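PDB 2EIG: lectin from Lotus tetragonolobus, which probably binds L-fucose-containing sugars as a four-chain legume lectin with calcium and manganese sites. Local coordinates for residues Ser67-Asn72 against Asp217-Ser222; Val49-Ser54 against Glu198-Gly203; Ala60-Ser65 against Ile163-Asp168; Leu102-Ser107 against Gly203-Thr208. All blocks are in the same frame, centred on the assembly; numbering follows the deposited sequence.

Interaction 1: residues Ser67-Asn72 against Asp217-Ser222; sequences SFIVSN and DIYSWS
Tyr219 and Ser220 both lie opposite Ser67, which makes a classic beta bulge in an otherwise regular antiparallel pair. The strands are 61-72 and 214-226, neighbours in the larger sheet of the legume lectin sandwich. At the bulge the Tyr219 N-H points at Ser67 O (2.8 Å, 169° at the hydrogen). The bond from Ser67 N to Ser220 O is long and bent. Beyond the bulge the pairing tightens. Ile69 N binds Asp217 O at 2.7 Å, and Asp217 N returns to Ile69 O at 2.9 Å. Between this pair and the bulge, Phe68 and Ile218 form a non-hydrogen-bonded pair. Their side chains turn to the interior of the sandwich, with Phe68 CB 4.1 Å from Ile218 CG1. The Phe68 ring then leads away to meet Phe119, and Ile218 reaches Phe204.

The other face carries Ile69 and Tyr219. Tyr219 CG is anti to the carbonyl carbon (chi1 -56°), and the ring lies back across the strand pair. Ile69 CG1 meets the ring edge close to its plane. The modelled approach is very tight, so its exact fit is doubtful. Asp217 OD1 forms salt bridges with Arg215 and Arg27. It also accepts from a water. That water donates to Ile69 O as well (2.7 Å), and it accepts from Ser71 OG, also at 2.7 Å.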
# COMPACT_ATOMS: atom_id res chain seq x y z
N SER A 67 14.24 7.87 -20.63
CA SER A 67 13.55 7.97 -21.90
C SER A 67 14.08 6.85 -22.72
O SER A 67 15.29 6.62 -22.74
CB SER A 67 13.93 9.27 -22.65
OG SER A 67 13.18 10.30 -22.06
N PHE A 68 13.19 6.20 -23.46
CA PHE A 68 13.58 5.08 -24.29
C PHE A 68 12.58 4.94 -25.44
O PHE A 68 11.47 5.46 -25.39
CB PHE A 68 13.66 3.79 -23.46
CG PHE A 68 12.32 3.26 -23.04
CD1 PHE A 68 11.67 2.27 -23.82
CD2 PHE A 68 11.70 3.73 -21.89
CE1 PHE A 68 10.40 1.78 -23.45
CE2 PHE A 68 10.40 3.24 -21.47
CZ PHE A 68 9.77 2.26 -22.28
N ILE A 69 13.00 4.27 -26.49
CA ILE A 69 12.07 3.91 -27.53
C ILE A 69 12.34 2.42 -27.87
O ILE A 69 13.50 2.00 -27.95
CB ILE A 69 12.22 4.79 -28.78
CG1 ILE A 69 11.64 6.22 -28.59
CG2 ILE A 69 11.53 4.17 -29.86
CD1 ILE A 69 11.87 7.40 -29.79
N VAL A 70 11.27 1.64 -28.06
CA VAL A 70 11.37 0.31 -28.67
C VAL A 70 10.91 0.36 -30.12
O VAL A 70 9.93 1.05 -30.44
CB VAL A 70 10.63 -0.81 -27.84
CG1 VAL A 70 11.13 -0.77 -26.38
CG2 VAL A 70 9.10 -0.65 -27.89
N SER A 71 11.65 -0.32 -30.99
CA SER A 71 11.42 -0.21 -32.42
C SER A 71 11.37 -1.56 -33.07
O SER A 71 12.19 -2.44 -32.77
CB SER A 71 12.51 0.62 -33.09
OG SER A 71 12.49 1.90 -32.53
N ASN A 72 10.40 -1.70 -33.97
CA ASN A 72 10.27 -2.91 -34.81
C ASN A 72 11.49 -3.11 -35.70
O ASN A 72 12.14 -2.17 -36.06
CB ASN A 72 9.04 -2.80 -35.72
CG ASN A 72 7.75 -2.84 -34.98
OD1 ASN A 72 7.72 -2.94 -33.76
ND2 ASN A 72 6.63 -2.72 -35.73
N ASP A 217 16.20 1.17 -27.16
CA ASP A 217 17.22 2.20 -27.18
C ASP A 217 16.77 3.18 -26.18
O ASP A 217 15.65 3.71 -26.25
CB ASP A 217 17.27 2.89 -28.53
CG ASP A 217 17.63 1.96 -29.63
OD1 ASP A 217 16.96 2.02 -30.67
OD2 ASP A 217 18.58 1.16 -29.43
N ILE A 218 17.69 3.40 -25.26
CA ILE A 218 17.51 4.27 -24.13
C ILE A 218 18.29 5.52 -24.43
O ILE A 218 19.48 5.45 -24.77
CB ILE A 218 18.07 3.59 -22.85
CG1 ILE A 218 17.40 2.22 -22.63
CG2 ILE A 218 17.85 4.50 -21.62
CD1 ILE A 218 18.06 1.41 -21.51
N TYR A 219 17.63 6.65 -24.22
CA TYR A 219 18.16 7.93 -24.59
C TYR A 219 18.76 8.72 -23.44
O TYR A 219 19.62 9.58 -23.66
CB TYR A 219 17.06 8.75 -25.22
CG TYR A 219 16.45 8.03 -26.38
CD1 TYR A 219 15.10 7.87 -26.46
CD2 TYR A 219 17.26 7.48 -27.40
CE1 TYR A 219 14.52 7.20 -27.52
CE2 TYR A 219 16.70 6.79 -28.47
CZ TYR A 219 15.33 6.66 -28.53
OH TYR A 219 14.76 6.01 -29.58
N SER A 220 18.26 8.47 -22.24
CA SER A 220 18.60 9.27 -21.07
C SER A 220 18.24 8.50 -19.83
O SER A 220 17.40 7.59 -19.86
CB SER A 220 17.87 10.66 -21.08
OG SER A 220 16.48 10.58 -20.75
N TRP A 221 18.84 8.88 -18.71
CA TRP A 221 18.59 8.13 -17.48
C TRP A 221 19.14 8.94 -16.34
O TRP A 221 20.30 9.32 -16.36
CB TRP A 221 19.24 6.74 -17.56
CG TRP A 221 19.05 5.85 -16.33
CD1 TRP A 221 17.95 5.78 -15.51
CD2 TRP A 221 19.96 4.86 -15.87
NE1 TRP A 221 18.16 4.83 -14.53
CE2 TRP A 221 19.37 4.22 -14.76
CE3 TRP A 221 21.23 4.41 -16.32
CZ2 TRP A 221 20.01 3.18 -14.06
CZ3 TRP A 221 21.87 3.40 -15.62
CH2 TRP A 221 21.25 2.79 -14.50
N SER A 222 18.30 9.20 -15.34
CA SER A 222 18.71 9.88 -14.14
C SER A 222 18.24 8.98 -13.01
O SER A 222 17.28 8.20 -13.15
CB SER A 222 18.15 11.34 -14.05
OG SER A 222 16.71 11.33 -14.07
O HOH W 1 14.30 1.83 -30.50

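Interaction 2: residues Val49-Ser54 against Glu198-Gly203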
# COMPACT_ATOMS: atom_id res chain seq x y z
N VAL A 49 24.79 0.17 -5.52
CA VAL A 49 23.86 1.11 -4.88
C VAL A 49 23.48 0.54 -3.50
O VAL A 49 23.00 -0.56 -3.42
CB VAL A 49 22.59 1.41 -5.75
CG1 VAL A 49 21.72 2.51 -5.09
CG2 VAL A 49 22.98 1.84 -7.19
N PRO A 50 23.70 1.31 -2.42
CA PRO A 50 23.28 0.83 -1.12
C PRO A 50 21.78 1.07 -0.94
O PRO A 50 21.31 2.21 -1.07
CB PRO A 50 24.13 1.64 -0.14
CG PRO A 50 24.68 2.79 -0.93
CD PRO A 50 24.31 2.65 -2.35
N ILE A 51 21.02 0.01 -0.71
CA ILE A 51 19.57 0.19 -0.65
C ILE A 51 18.98 -0.05 0.71
O ILE A 51 17.79 0.12 0.94
CB ILE A 51 18.82 -0.69 -1.65
CG1 ILE A 51 19.35 -2.13 -1.58
CG2 ILE A 51 18.83 -0.02 -3.05
CD1 ILE A 51 18.39 -3.13 -1.99
N TRP A 52 19.82 -0.53 1.61
CA TRP A 52 19.47 -0.55 3.01
C TRP A 52 20.71 -0.65 3.87
O TRP A 52 21.77 -1.06 3.41
CB TRP A 52 18.43 -1.66 3.32
CG TRP A 52 18.82 -3.05 3.03
CD1 TRP A 52 18.49 -3.77 1.93
CD2 TRP A 52 19.53 -3.95 3.90
NE1 TRP A 52 18.96 -5.04 2.03
CE2 TRP A 52 19.59 -5.20 3.24
CE3 TRP A 52 20.12 -3.82 5.19
CZ2 TRP A 52 20.26 -6.31 3.78
CZ3 TRP A 52 20.78 -4.94 5.73
CH2 TRP A 52 20.85 -6.16 5.02
N ASP A 53 20.55 -0.25 5.12
CA ASP A 53 21.65 -0.10 6.03
C ASP A 53 21.44 -1.05 7.19
O ASP A 53 20.40 -1.02 7.84
CB ASP A 53 21.69 1.36 6.52
CG ASP A 53 22.80 1.59 7.51
OD1 ASP A 53 23.96 1.58 7.07
OD2 ASP A 53 22.50 1.79 8.71
N SER A 54 22.45 -1.88 7.45
CA SER A 54 22.37 -2.91 8.49
C SER A 54 22.12 -2.36 9.90
O SER A 54 21.27 -2.89 10.63
CB SER A 54 23.60 -3.88 8.47
OG SER A 54 24.86 -3.20 8.32
N GLU A 198 22.07 -5.60 0.61
CA GLU A 198 22.17 -4.21 0.97
C GLU A 198 22.85 -3.35 -0.12
O GLU A 198 22.87 -2.14 -0.03
CB GLU A 198 22.88 -4.10 2.32
CG GLU A 198 24.33 -4.54 2.24
CD GLU A 198 24.86 -4.84 3.64
OE1 GLU A 198 25.56 -3.95 4.19
OE2 GLU A 198 24.56 -5.93 4.18
N LYS A 199 23.43 -4.01 -1.12
CA LYS A 199 24.08 -3.32 -2.24
C LYS A 199 23.49 -3.97 -3.46
O LYS A 199 23.34 -5.17 -3.50
CB LYS A 199 25.62 -3.48 -2.27
CG LYS A 199 26.36 -2.76 -1.14
CD LYS A 199 27.85 -3.04 -1.25
CE LYS A 199 28.57 -2.73 0.08
NZ LYS A 199 28.00 -1.50 0.75
N VAL A 200 23.06 -3.17 -4.42
CA VAL A 200 22.48 -3.71 -5.64
C VAL A 200 23.07 -3.00 -6.86
O VAL A 200 23.68 -1.95 -6.76
CB VAL A 200 20.92 -3.62 -5.63
CG1 VAL A 200 20.33 -4.46 -4.49
CG2 VAL A 200 20.42 -2.18 -5.52
N SER A 201 22.89 -3.62 -8.03
CA SER A 201 23.05 -2.88 -9.24
C SER A 201 21.71 -2.27 -9.50
O SER A 201 20.66 -2.77 -9.03
CB SER A 201 23.48 -3.79 -10.38
OG SER A 201 22.50 -4.82 -10.56
N VAL A 202 21.76 -1.11 -10.15
CA VAL A 202 20.60 -0.55 -10.85
C VAL A 202 21.01 -0.51 -12.28
O VAL A 202 22.21 -0.30 -12.62
CB VAL A 202 20.16 0.85 -10.32
CG1 VAL A 202 19.75 0.70 -8.88
CG2 VAL A 202 21.34 1.91 -10.45
N GLY A 203 20.02 -0.72 -13.14
CA GLY A 203 20.23 -0.70 -14.55
C GLY A 203 19.16 -1.40 -15.33
O GLY A 203 18.00 -1.51 -14.93
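Glu198 lies over one face of the Trp52 indole. Its CB is 3.6 Å from the centroid of the six-membered ring and 11° off the ring normal, a CH-pi contact. Trp52 CG sits between the backbone N and the carbonyl carbon (chi1 60°), which folds the indole back beneath Glu198. Trp52 NE1 is bonded to Leu196 O, which helps to fix the ring. Lys193 adds a cation-pi contact, and Lys129 of the second subunit packs on Trp52.

Further along, Ile51 and Val200 cross at about a right angle. Ile51 CD1 touches Val200 CG1 at 3.4 Å, closer than usual for two methyls. Ile51 CG2 meets the other branch, Val200 CG2, at 3.6 Å. Val49 crosses Val202 in a similar way. Its CG2 is anti to the carbonyl carbon and reaches both methyls of Val202, CG2 being the nearer at 3.6 Å.

The backbones run antiparallel. Val49 and Val200 are a hydrogen-bonded pair, N to O both ways, at 2.7 Å from Val49 N to Val200 O. Ile51 N also binds Glu198 O, at 2.9 Å, just past the strand ends. The Val49-Val200 pairing joins strands 39-50 and 199-208 in the seven-stranded sheet of the legume lectin jelly-roll sandwich.

Interaction 3: residues Ala60-Ser65 against Ile163-Asp168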
# COMPACT_ATOMS: atom_id res chain seq x y z
N ALA A 60 16.67 2.49 1.41
CA ALA A 60 16.78 3.65 0.50
C ALA A 60 15.46 4.03 -0.17
O ALA A 60 14.59 3.17 -0.47
CB ALA A 60 17.92 3.39 -0.61
N SER A 61 15.29 5.34 -0.42
CA SER A 61 14.30 5.77 -1.39
C SER A 61 15.03 6.08 -2.66
O SER A 61 16.21 6.45 -2.67
CB SER A 61 13.55 7.04 -0.92
OG SER A 61 12.69 6.68 0.14
N PHE A 62 14.33 5.94 -3.78
CA PHE A 62 14.90 6.43 -5.01
C PHE A 62 13.85 6.95 -5.95
O PHE A 62 12.64 6.66 -5.81
CB PHE A 62 15.84 5.40 -5.70
CG PHE A 62 15.15 4.13 -6.22
CD1 PHE A 62 14.52 4.12 -7.46
CD2 PHE A 62 15.19 2.97 -5.47
CE1 PHE A 62 13.90 2.95 -7.95
CE2 PHE A 62 14.57 1.80 -5.93
CZ PHE A 62 13.93 1.80 -7.19
N ILE A 63 14.32 7.72 -6.90
CA ILE A 63 13.54 8.03 -8.06
C ILE A 63 14.44 7.80 -9.22
O ILE A 63 15.59 8.15 -9.18
CB ILE A 63 12.95 9.47 -8.06
CG1 ILE A 63 12.15 9.70 -9.36
CG2 ILE A 63 14.07 10.56 -7.83
CD1 ILE A 63 11.26 10.94 -9.36
N THR A 64 13.93 7.16 -10.24
CA THR A 64 14.68 7.07 -11.44
C THR A 64 13.78 7.48 -12.61
O THR A 64 12.57 7.24 -12.55
CB THR A 64 15.30 5.65 -11.61
OG1 THR A 64 16.27 5.72 -12.63
CG2 THR A 64 14.30 4.52 -11.98
N SER A 65 14.38 8.09 -13.63
CA SER A 65 13.70 8.43 -14.89
C SER A 65 14.54 8.03 -16.07
O SER A 65 15.76 8.14 -16.07
CB SER A 65 13.38 9.95 -15.02
OG SER A 65 12.53 10.37 -13.98
N ILE A 163 10.11 6.04 -12.12
CA ILE A 163 9.89 5.03 -11.09
C ILE A 163 10.27 5.64 -9.76
O ILE A 163 11.35 6.24 -9.59
CB ILE A 163 10.72 3.78 -11.39
CG1 ILE A 163 10.30 3.14 -12.75
CG2 ILE A 163 10.64 2.76 -10.22
CD1 ILE A 163 11.31 2.13 -13.26
N ILE A 164 9.37 5.55 -8.80
CA ILE A 164 9.70 6.14 -7.50
C ILE A 164 9.60 4.96 -6.56
O ILE A 164 8.63 4.23 -6.64
CB ILE A 164 8.72 7.25 -7.04
CG1 ILE A 164 8.85 8.50 -7.91
CG2 ILE A 164 8.98 7.65 -5.56
CD1 ILE A 164 7.77 9.58 -7.63
N TYR A 165 10.62 4.76 -5.75
CA TYR A 165 10.50 3.89 -4.59
C TYR A 165 10.46 4.73 -3.33
O TYR A 165 11.43 5.38 -2.98
CB TYR A 165 11.65 2.88 -4.52
CG TYR A 165 11.41 1.86 -3.41
CD1 TYR A 165 10.47 0.84 -3.56
CD2 TYR A 165 12.08 1.96 -2.21
CE1 TYR A 165 10.22 -0.04 -2.53
CE2 TYR A 165 11.87 1.08 -1.18
CZ TYR A 165 10.95 0.09 -1.34
OH TYR A 165 10.79 -0.76 -0.29
N ASP A 166 9.35 4.66 -2.62
CA ASP A 166 9.26 5.34 -1.35
C ASP A 166 9.55 4.37 -0.19
O ASP A 166 8.71 3.54 0.11
CB ASP A 166 7.89 5.99 -1.19
CG ASP A 166 7.69 6.56 0.21
OD1 ASP A 166 8.67 7.01 0.79
OD2 ASP A 166 6.56 6.52 0.72
N SER A 167 10.73 4.44 0.42
CA SER A 167 11.09 3.56 1.54
C SER A 167 10.15 3.72 2.73
O SER A 167 9.88 2.77 3.42
CB SER A 167 12.54 3.78 2.00
OG SER A 167 12.75 5.12 2.41
N ASP A 168 9.58 4.92 2.93
CA ASP A 168 8.60 5.12 4.01
C ASP A 168 7.43 4.12 3.99
O ASP A 168 7.13 3.53 5.01
CB ASP A 168 8.11 6.58 4.07
CG ASP A 168 7.14 6.86 5.25
OD1 ASP A 168 7.35 7.92 5.89
OD2 ASP A 168 6.18 6.06 5.55
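Phe62 and Tyr165 form the apolar centre of this contact between strands 61-72 and 159-166 of the larger sheet in the legume lectin sandwich. Tyr165 CB lies over one face of the Phe62 ring, 3.6 Å from its centroid. The two rings are nearly parallel, with planes at 22°, but slid so far apart that they barely overlap. Tyr165 CG is anti to the backbone N (chi1 -172°). This carries the ring past Phe62, and its hydroxyl bonds to Ile190 O and Leu192 N. Ile163 lies alongside Phe62, with CG2 4.0 Å from Phe62 CE1. Thr64 CG2 packs on Ile163 CB. Phe84 of the other sheet touches Phe62, Thr64 and Ile163, which places this face in the interior of the sandwich.

Ile63 and Ile164 point together to the opposite face. Ile63 CD1 is 3.7 Å from Ile164 CG1. There the third subunit covers them, with its Val175 against Ile63 and its Thr173 against Ile164.

The backbones are antiparallel. Two hydrogen-bonded pairs, Phe62 with Tyr165 and Thr64 with Ile163, flank Ile63 and Ile164. Ile163 N to Thr64 O is 2.8 Å and nearly straight at 173°.

Past Phe62 the contact becomes polar. Ala60 O is buried at the edge of the Tyr165 ring, 3.3 Å from Tyr165 CD2, and has no polar partner in the model. Ser61 OG bonds to Thr185 of the third subunit, and across the contact it pairs with Ser167 OG at 2.8 Å.

Interaction 4: residues Leu102-Ser107 against Gly203-Thr208; sequences LGITDS and GFSATT
Ser205 OG donates to Leu102 O, tying a loop to strand 199-208. The modelled distance of 2.5 Å is very short, so its exact value is doubtful. Ser205 OG is anti to the backbone N (chi1 176°), which sends the hydroxyl out toward the loop. The loop turns sharply here, as Leu102 and Gly103 both have positive phi. Gly103 has no side chain, so its CA comes within 3.4 Å of Ser205 OG.

Thr207 meets the same turn two residues along the strand. Its methyl CG2 rests 3.4 Å from Gly103 N. Its hydroxyl OG1 lies 3.7 Å from Leu102 CD2 and is bonded to Gly99 O, earlier in the loop. On the other flank, Ile104 CG2 touches Ser205 CB at 3.7 Å. The contact is wholly buried and close to the metals: the Leu102 side chain comes within about 5 Å of both the manganese and calcium ions.

The loop connects strands 81-88 and 115-120 and lies over one face of the seven-stranded sheet. Leu102 and Ile104 pack on Val83 of strand 81-88. Strand 39-50 borders strand 199-208 on its other side, where His42 binds Gly103 O.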
# COMPACT_ATOMS: atom_id res chain seq x y z
N LEU A 102 13.87 -12.23 -20.09
CA LEU A 102 14.31 -10.82 -20.00
C LEU A 102 15.72 -10.57 -19.49
O LEU A 102 16.07 -9.43 -19.20
CB LEU A 102 13.24 -9.94 -19.28
CG LEU A 102 11.93 -9.81 -20.08
CD1 LEU A 102 10.78 -9.20 -19.28
CD2 LEU A 102 12.07 -9.00 -21.42
N GLY A 103 16.55 -11.60 -19.47
CA GLY A 103 17.91 -11.50 -18.97
C GLY A 103 17.95 -11.32 -17.46
O GLY A 103 18.99 -10.98 -16.91
N ILE A 104 16.82 -11.53 -16.80
CA ILE A 104 16.75 -11.33 -15.32
C ILE A 104 16.38 -12.61 -14.56
O ILE A 104 16.66 -12.74 -13.38
CB ILE A 104 15.80 -10.18 -14.91
CG1 ILE A 104 14.35 -10.41 -15.42
CG2 ILE A 104 16.40 -8.79 -15.35
CD1 ILE A 104 13.36 -9.29 -15.13
N THR A 105 15.75 -13.54 -15.23
CA THR A 105 15.28 -14.76 -14.58
C THR A 105 16.01 -15.93 -15.20
O THR A 105 15.94 -16.13 -16.40
CB THR A 105 13.75 -14.91 -14.77
OG1 THR A 105 13.09 -13.93 -13.95
CG2 THR A 105 13.25 -16.33 -14.40
N ASP A 106 16.70 -16.71 -14.37
CA ASP A 106 17.12 -18.04 -14.70
C ASP A 106 15.87 -18.95 -14.63
O ASP A 106 15.33 -19.20 -13.54
CB ASP A 106 18.14 -18.51 -13.67
CG ASP A 106 18.64 -19.94 -13.91
OD1 ASP A 106 19.67 -20.27 -13.32
OD2 ASP A 106 18.04 -20.72 -14.66
N SER A 107 15.44 -19.44 -15.79
CA SER A 107 14.21 -20.18 -15.94
C SER A 107 14.24 -21.54 -15.24
O SER A 107 13.17 -22.10 -14.98
CB SER A 107 13.82 -20.38 -17.42
OG SER A 107 14.66 -21.31 -18.04
N GLY A 203 20.02 -0.72 -13.14
CA GLY A 203 20.23 -0.70 -14.55
C GLY A 203 19.16 -1.40 -15.33
O GLY A 203 18.00 -1.51 -14.93
N PHE A 204 19.55 -1.84 -16.51
CA PHE A 204 18.60 -2.33 -17.48
C PHE A 204 19.02 -3.67 -17.99
O PHE A 204 20.20 -3.97 -18.07
CB PHE A 204 18.50 -1.37 -18.68
CG PHE A 204 18.15 0.02 -18.30
CD1 PHE A 204 19.17 0.97 -18.09
CD2 PHE A 204 16.80 0.41 -18.14
CE1 PHE A 204 18.84 2.28 -17.74
CE2 PHE A 204 16.48 1.74 -17.78
CZ PHE A 204 17.52 2.66 -17.59
N SER A 205 18.01 -4.47 -18.33
CA SER A 205 18.22 -5.71 -19.00
C SER A 205 17.23 -5.77 -20.14
O SER A 205 16.08 -5.34 -20.01
CB SER A 205 17.99 -6.88 -18.03
OG SER A 205 18.11 -8.07 -18.73
N ALA A 206 17.68 -6.32 -21.26
CA ALA A 206 16.83 -6.44 -22.44
C ALA A 206 17.19 -7.67 -23.22
O ALA A 206 18.33 -8.07 -23.23
CB ALA A 206 16.98 -5.19 -23.31
N THR A 207 16.21 -8.30 -23.87
CA THR A 207 16.46 -9.48 -24.65
C THR A 207 15.63 -9.39 -25.93
O THR A 207 14.65 -8.67 -26.01
CB THR A 207 15.99 -10.80 -23.96
OG1 THR A 207 14.64 -10.61 -23.50
CG2 THR A 207 16.90 -11.18 -22.81
N THR A 208 16.08 -10.14 -26.92
CA THR A 208 15.36 -10.32 -28.17
C THR A 208 15.52 -11.81 -28.45
O THR A 208 16.31 -12.51 -27.83
CB THR A 208 15.98 -9.50 -29.31
OG1 THR A 208 17.34 -9.89 -29.46
CG2 THR A 208 15.89 -7.96 -29.03

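The four contacts describe the two-sheet sandwich of one legume lectin domain. Interactions 1 and 3 share strand 61-72 in the larger sheet, centres about 20 Å apart. Thr64 OG1 links them by probable hydrogen bonds to Ser222 O and Trp221 NE1. Interactions 2 and 4 share strand 199-208 in the other sheet, centres about 19 Å apart, and meet at Gly203. Trp221 packs on Phe204, joining the sheets. Interactions 2 and 3 have centres about 12 Å apart. Along the chain the first segments run 49-54, 60-65, 67-72, 102-107. Partners follow for interactions 3, 2, 4 and 1 in turn. Interactions 1 to 3 thus pair sequence-distant strands; interaction 4 sets a loop on a sheet.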